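Local coordinates for APL1 (Anopheles gambiae, PDB 3O6N), which probably forms a heterodimeric complex with LRIM1, another leucine-rich repeat protein, that regulates complement-like immunity in the mosquito, at residues A[180-185]-A[189-194]; A[266-271]-A[287-292]. One frame throughout, in Å; residues are numbered along the deposited sequence.

Contact 1 (A[180-185]-A[189-194]); sequences VDLSLI and FHANVS. With NAG (2-acetamido-2-deoxy-beta-D-glucopyranose), chain B.
V180 lies across from V193 and L182 across from A191, with CA–CA distances of 8.7 and 8.4 Å, so the two segments run in opposite senses with only side chains bridging the gap. This is the interior of one coil of a leucine-rich repeat solenoid: 180-185, which includes the 3-10 segment 182-184, faces strand 190-192, one of the parallel strands that line the concave side. The bridge is entirely aliphatic. L182 CD1 lies 4.2 Å from V193 CG1 and 4.4 Å from A191 CB. V193 CG1 also meets V180 CG1, and it is therefore the methyl on which both residues of the facing segment converge. V180 reaches it because its CG1 sits between the backbone N and the carbonyl carbon (chi1 52°). All four residues are buried, and the contacts are loose van der Waals ones.

N192 points the other way from its neighbours A191 and V193 and carries an N-linked glycan on the concave face, where Q171 and D211 of the adjoining strands hydrogen-bond to the sugar. The sequon N192-V193-S194 closes an Asx turn: N192 OD1 accepts S194 N in the carbonyl plane and also S194 OG at 2.9 Å. That double grip holds the amide whose other end, N192 ND2, is covalently joined to C1 of the N-acetylglucosamine at 1.4 Å.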
loop_
_atom_site.group_PDB
_atom_site.type_symbol
_atom_site.label_atom_id
_atom_site.label_comp_id
_atom_site.label_asym_id
_atom_site.label_seq_id
_atom_site.Cartn_x
_atom_site.Cartn_y
_atom_site.Cartn_z
ATOM N N VAL A 180 3.224 5.916 13.527
ATOM C CA VAL A 180 1.858 5.397 13.608
ATOM C C VAL A 180 1.930 3.936 14.041
ATOM O O VAL A 180 2.535 3.105 13.360
ATOM C CB VAL A 180 1.067 5.531 12.289
ATOM C CG1 VAL A 180 1.843 4.937 11.115
ATOM C CG2 VAL A 180 -0.294 4.860 12.427
ATOM N N ASP A 181 1.337 3.626 15.191
ATOM C CA ASP A 181 1.424 2.278 15.740
ATOM C C ASP A 181 0.209 1.438 15.359
ATOM O O ASP A 181 -0.834 1.503 16.007
ATOM C CB ASP A 181 1.570 2.326 17.263
ATOM C CG ASP A 181 2.006 0.996 17.846
ATOM O OD1 ASP A 181 1.896 -0.030 17.141
ATOM O OD2 ASP A 181 2.450 0.978 19.009
ATOM N N LEU A 182 0.361 0.641 14.308
ATOM C CA LEU A 182 -0.727 -0.185 13.806
ATOM C C LEU A 182 -1.043 -1.345 14.740
ATOM O O LEU A 182 -2.111 -1.951 14.634
ATOM C CB LEU A 182 -0.385 -0.729 12.417
ATOM C CG LEU A 182 -0.130 0.309 11.325
ATOM C CD1 LEU A 182 0.384 -0.367 10.055
ATOM C CD2 LEU A 182 -1.379 1.130 11.035
ATOM N N SER A 183 -0.115 -1.656 15.644
ATOM C CA SER A 183 -0.326 -2.737 16.601
ATOM C C SER A 183 -1.480 -2.383 17.532
ATOM O O SER A 183 -2.103 -3.256 18.139
ATOM C CB SER A 183 0.951 -3.029 17.403
ATOM O OG SER A 183 1.119 -2.120 18.482
ATOM N N LEU A 184 -1.776 -1.092 17.625
ATOM C CA LEU A 184 -2.858 -0.628 18.491
ATOM C C LEU A 184 -4.226 -0.703 17.813
ATOM O O LEU A 184 -5.224 -0.238 18.366
ATOM C CB LEU A 184 -2.585 0.798 18.974
ATOM C CG LEU A 184 -1.290 0.947 19.784
ATOM C CD1 LEU A 184 -1.006 2.408 20.101
ATOM C CD2 LEU A 184 -1.343 0.108 21.059
ATOM N N ILE A 185 -4.269 -1.294 16.623
ATOM C CA ILE A 185 -5.524 -1.453 15.897
ATOM C C ILE A 185 -5.698 -2.898 15.446
ATOM O O ILE A 185 -5.616 -3.198 14.250
ATOM C CB ILE A 185 -5.574 -0.528 14.658
ATOM C CG1 ILE A 185 -4.972 0.841 14.985
ATOM C CG2 ILE A 185 -7.003 -0.385 14.159
ATOM C CD1 ILE A 185 -4.591 1.645 13.757
ATOM N N PHE A 189 -7.801 -5.012 8.747
ATOM C CA PHE A 189 -7.900 -6.002 7.681
ATOM C C PHE A 189 -7.003 -5.596 6.505
ATOM O O PHE A 189 -6.241 -6.409 5.979
ATOM C CB PHE A 189 -9.364 -6.122 7.243
ATOM C CG PHE A 189 -9.578 -6.975 6.025
ATOM C CD1 PHE A 189 -9.338 -8.337 6.065
ATOM C CD2 PHE A 189 -10.051 -6.416 4.850
ATOM C CE1 PHE A 189 -9.545 -9.124 4.945
ATOM C CE2 PHE A 189 -10.261 -7.198 3.728
ATOM C CZ PHE A 189 -10.007 -8.554 3.777
ATOM N N HIS A 190 -7.105 -4.334 6.099
ATOM C CA HIS A 190 -6.213 -3.750 5.100
ATOM C C HIS A 190 -5.602 -2.480 5.662
ATOM O O HIS A 190 -6.317 -1.616 6.171
ATOM C CB HIS A 190 -6.976 -3.382 3.827
ATOM C CG HIS A 190 -7.320 -4.548 2.959
ATOM N ND1 HIS A 190 -7.819 -4.402 1.683
ATOM C CD2 HIS A 190 -7.236 -5.881 3.179
ATOM C CE1 HIS A 190 -8.027 -5.593 1.154
ATOM N NE2 HIS A 190 -7.682 -6.509 2.042
ATOM N N ALA A 191 -4.286 -2.348 5.553
ATOM C CA ALA A 191 -3.620 -1.134 6.015
ATOM C C ALA A 191 -2.574 -0.671 5.020
ATOM O O ALA A 191 -1.815 -1.477 4.474
ATOM C CB ALA A 191 -2.992 -1.350 7.379
ATOM N N ASN A 192 -2.529 0.635 4.793
ATOM C CA ASN A 192 -1.606 1.201 3.823
ATOM C C ASN A 192 -0.899 2.415 4.413
ATOM O O ASN A 192 -1.532 3.441 4.672
ATOM C CB ASN A 192 -2.374 1.582 2.555
ATOM C CG ASN A 192 -1.491 1.643 1.327
ATOM O OD1 ASN A 192 -0.358 2.125 1.388
ATOM N ND2 ASN A 192 -2.012 1.143 0.201
ATOM N N VAL A 193 0.404 2.294 4.652
ATOM C CA VAL A 193 1.177 3.409 5.193
ATOM C C VAL A 193 2.338 3.747 4.263
ATOM O O VAL A 193 3.346 4.311 4.680
ATOM C CB VAL A 193 1.692 3.124 6.626
ATOM C CG1 VAL A 193 0.529 3.058 7.614
ATOM C CG2 VAL A 193 2.504 1.833 6.670
ATOM N N SER A 194 2.170 3.424 2.987
ATOM C CA SER A 194 3.235 3.639 2.011
ATOM C C SER A 194 3.509 5.128 1.813
ATOM O O SER A 194 2.649 5.973 2.077
ATOM C CB SER A 194 2.908 2.961 0.672
ATOM O OG SER A 194 1.776 3.547 0.048
HETATM C C1 NAG B . -1.307 1.516 -1.006
HETATM C C2 NAG B . -1.696 0.402 -1.983
HETATM C C3 NAG B . -1.202 0.673 -3.403
HETATM C C4 NAG B . -1.556 2.086 -3.856
HETATM C C5 NAG B . -1.201 3.103 -2.775
HETATM C C6 NAG B . -1.725 4.481 -3.163
HETATM C C7 NAG B . -1.926 -1.977 -1.566
HETATM C C8 NAG B . -1.197 -3.281 -1.429
HETATM N N2 NAG B . -1.178 -0.878 -1.543
HETATM O O3 NAG B . -1.761 -0.287 -4.275
HETATM O O4 NAG B . -0.837 2.415 -5.033
HETATM O O5 NAG B . -1.761 2.747 -1.524
HETATM O O6 NAG B . -3.133 4.484 -3.045
HETATM O O7 NAG B . -3.150 -1.954 -1.697
#

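Contact 2 (A[266-271]-A[287-292]); sequences HPFVKM and LNLYGQ
V269 and Q292 make the closer of the two side-chain meetings here, crossing at about a right angle. The amide end of Q292 lies against the valine: NE2 comes within 3.6 Å of V269 CB, while Q292 CD is 3.9 Å from V269 CG1. The glutamine spans this gap because its chain is fully stretched, with CG opposite the backbone N (chi1 -177°) and CD continuing the same line (chi2 175°). Beside this more exposed pair, and more deeply buried, the F268 ring meets L289, its CD2 lying 4.3 Å from L289 CD2; the methyl approaches the ring obliquely.

Each partner is set by a local turn. F268 and V269 occupy the first two positions of a type I beta turn that ends at M271, closed by M271 N to F268 O at 3.0 Å. On the other segment N288 shapes the bend after strand 286-288. Its OD1 accepts Y290 N at 2.9 Å, forming an Asx turn, and G291 N at 3.0 Å, both in the carbonyl plane; the same oxygen lies over the centre of the Y290 ring. Farther out, N313 of the next coil holds this bend through L289 N and L287 O, and F268 also packs on I263 of strand 262-264, which shares a backbone hydrogen bond with N288. The contact thus joins the backs of successive leucine-rich repeat coils.

Across the two segments the attraction is largely dispersive. The V269 side chain offers the amide only hydrocarbon, and V269 O, 3.8 Å from Q292 NE2, is too distant for a hydrogen bond, though having NE2 rather than OE1 beside it is probably the milder electrostatic choice.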
loop_
_atom_site.group_PDB
_atom_site.type_symbol
_atom_site.label_atom_id
_atom_site.label_comp_id
_atom_site.label_asym_id
_atom_site.label_seq_id
_atom_site.Cartn_x
_atom_site.Cartn_y
_atom_site.Cartn_z
ATOM N N HIS A 266 15.977 -20.464 5.872
ATOM C CA HIS A 266 15.467 -20.579 7.242
ATOM C C HIS A 266 14.182 -19.793 7.528
ATOM O O HIS A 266 13.232 -20.352 8.070
ATOM C CB HIS A 266 16.557 -20.239 8.261
ATOM C CG HIS A 266 17.732 -21.163 8.211
ATOM N ND1 HIS A 266 18.890 -20.862 7.526
ATOM C CD2 HIS A 266 17.918 -22.395 8.741
ATOM C CE1 HIS A 266 19.743 -21.863 7.648
ATOM N NE2 HIS A 266 19.178 -22.806 8.380
ATOM N N PRO A 267 14.141 -18.504 7.159
ATOM C CA PRO A 267 12.961 -17.688 7.473
ATOM C C PRO A 267 11.699 -18.118 6.724
ATOM O O PRO A 267 10.612 -17.669 7.081
ATOM C CB PRO A 267 13.375 -16.285 7.015
ATOM C CG PRO A 267 14.863 -16.310 6.971
ATOM C CD PRO A 267 15.217 -17.701 6.554
ATOM N N PHE A 268 11.843 -18.969 5.710
ATOM C CA PHE A 268 10.724 -19.337 4.847
ATOM C C PHE A 268 10.163 -20.735 5.113
ATOM O O PHE A 268 9.207 -21.149 4.463
ATOM C CB PHE A 268 11.144 -19.232 3.368
ATOM C CG PHE A 268 11.610 -17.856 2.964
ATOM C CD1 PHE A 268 10.704 -16.904 2.529
ATOM C CD2 PHE A 268 12.951 -17.514 3.030
ATOM C CE1 PHE A 268 11.124 -15.638 2.162
ATOM C CE2 PHE A 268 13.380 -16.247 2.664
ATOM C CZ PHE A 268 12.461 -15.308 2.230
ATOM N N VAL A 269 10.747 -21.457 6.066
ATOM C CA VAL A 269 10.384 -22.858 6.273
ATOM C C VAL A 269 8.936 -23.059 6.721
ATOM O O VAL A 269 8.392 -24.159 6.606
ATOM C CB VAL A 269 11.319 -23.562 7.288
ATOM C CG1 VAL A 269 12.763 -23.515 6.808
ATOM C CG2 VAL A 269 11.180 -22.935 8.666
ATOM N N LYS A 270 8.319 -22.002 7.239
ATOM C CA LYS A 270 6.944 -22.094 7.724
ATOM C C LYS A 270 5.944 -21.590 6.693
ATOM O O LYS A 270 4.737 -21.588 6.940
ATOM C CB LYS A 270 6.770 -21.316 9.031
ATOM C CG LYS A 270 7.651 -21.799 10.169
ATOM C CD LYS A 270 7.495 -23.287 10.399
ATOM C CE LYS A 270 8.377 -23.759 11.547
ATOM N NZ LYS A 270 8.596 -25.236 11.524
ATOM N N MET A 271 6.448 -21.152 5.542
ATOM C CA MET A 271 5.585 -20.654 4.477
ATOM C C MET A 271 4.765 -21.798 3.889
ATOM O O MET A 271 5.317 -22.763 3.367
ATOM C CB MET A 271 6.415 -19.997 3.374
ATOM C CG MET A 271 7.262 -18.817 3.835
ATOM S SD MET A 271 6.277 -17.335 4.085
ATOM C CE MET A 271 7.506 -16.160 4.649
ATOM N N LEU A 287 22.875 -16.619 -1.699
ATOM C CA LEU A 287 21.525 -17.147 -1.822
ATOM C C LEU A 287 21.494 -18.645 -1.561
ATOM O O LEU A 287 22.140 -19.418 -2.268
ATOM C CB LEU A 287 20.990 -16.878 -3.229
ATOM C CG LEU A 287 19.644 -17.525 -3.555
ATOM C CD1 LEU A 287 18.538 -16.846 -2.771
ATOM C CD2 LEU A 287 19.368 -17.450 -5.054
ATOM N N ASN A 288 20.740 -19.061 -0.552
ATOM C CA ASN A 288 20.536 -20.484 -0.312
ATOM C C ASN A 288 19.067 -20.804 -0.101
ATOM O O ASN A 288 18.541 -20.653 1.001
ATOM C CB ASN A 288 21.356 -20.976 0.888
ATOM C CG ASN A 288 21.171 -22.461 1.151
ATOM O OD1 ASN A 288 20.226 -23.078 0.659
ATOM N ND2 ASN A 288 22.076 -23.045 1.936
ATOM N N LEU A 289 18.410 -21.244 -1.167
ATOM C CA LEU A 289 17.059 -21.774 -1.069
ATOM C C LEU A 289 17.061 -23.254 -1.449
ATOM O O LEU A 289 16.032 -23.806 -1.833
ATOM C CB LEU A 289 16.098 -20.986 -1.970
ATOM C CG LEU A 289 15.792 -19.551 -1.530
ATOM C CD1 LEU A 289 14.932 -18.841 -2.573
ATOM C CD2 LEU A 289 15.119 -19.526 -0.157
ATOM N N TYR A 290 18.225 -23.891 -1.343
ATOM C CA TYR A 290 18.341 -25.315 -1.653
ATOM C C TYR A 290 18.360 -26.205 -0.407
ATOM O O TYR A 290 18.030 -27.387 -0.485
ATOM C CB TYR A 290 19.559 -25.605 -2.543
ATOM C CG TYR A 290 20.843 -24.928 -2.117
ATOM C CD1 TYR A 290 21.748 -25.566 -1.273
ATOM C CD2 TYR A 290 21.163 -23.658 -2.582
ATOM C CE1 TYR A 290 22.928 -24.947 -0.894
ATOM C CE2 TYR A 290 22.336 -23.033 -2.210
ATOM C CZ TYR A 290 23.214 -23.678 -1.364
ATOM O OH TYR A 290 24.379 -23.044 -0.997
ATOM N N GLY A 291 18.743 -25.639 0.733
ATOM C CA GLY A 291 18.656 -26.364 1.992
ATOM C C GLY A 291 17.234 -26.846 2.222
ATOM O O GLY A 291 17.003 -27.987 2.628
ATOM N N GLN A 292 16.277 -25.959 1.967
ATOM C CA GLN A 292 14.867 -26.319 1.949
ATOM C C GLN A 292 14.126 -25.369 1.017
ATOM O O GLN A 292 13.804 -24.239 1.395
ATOM C CB GLN A 292 14.257 -26.276 3.353
ATOM C CG GLN A 292 12.801 -26.720 3.400
ATOM C CD GLN A 292 12.246 -26.780 4.815
ATOM O OE1 GLN A 292 12.918 -27.239 5.739
ATOM N NE2 GLN A 292 11.013 -26.311 4.989
#

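In the fold
Contact 1 comes first along the chain and closes before contact 2 opens; their centres are 28 Å apart and their nearest atoms about 17 Å, so they do not touch. Both belong to the same solenoid. Contact 1 spans the interior of a coil near the middle of the chain and includes strand 190-192 of the parallel array on the concave side. Contact 2, nearer the C-terminal end, instead involves the short parallel pair 262-264 and 286-288, and strand 276-278 of the concave array comes between its segments. Contact 1 thus lies inside one coil, whereas contact 2 joins neighbouring coils on the side away from the concave strands.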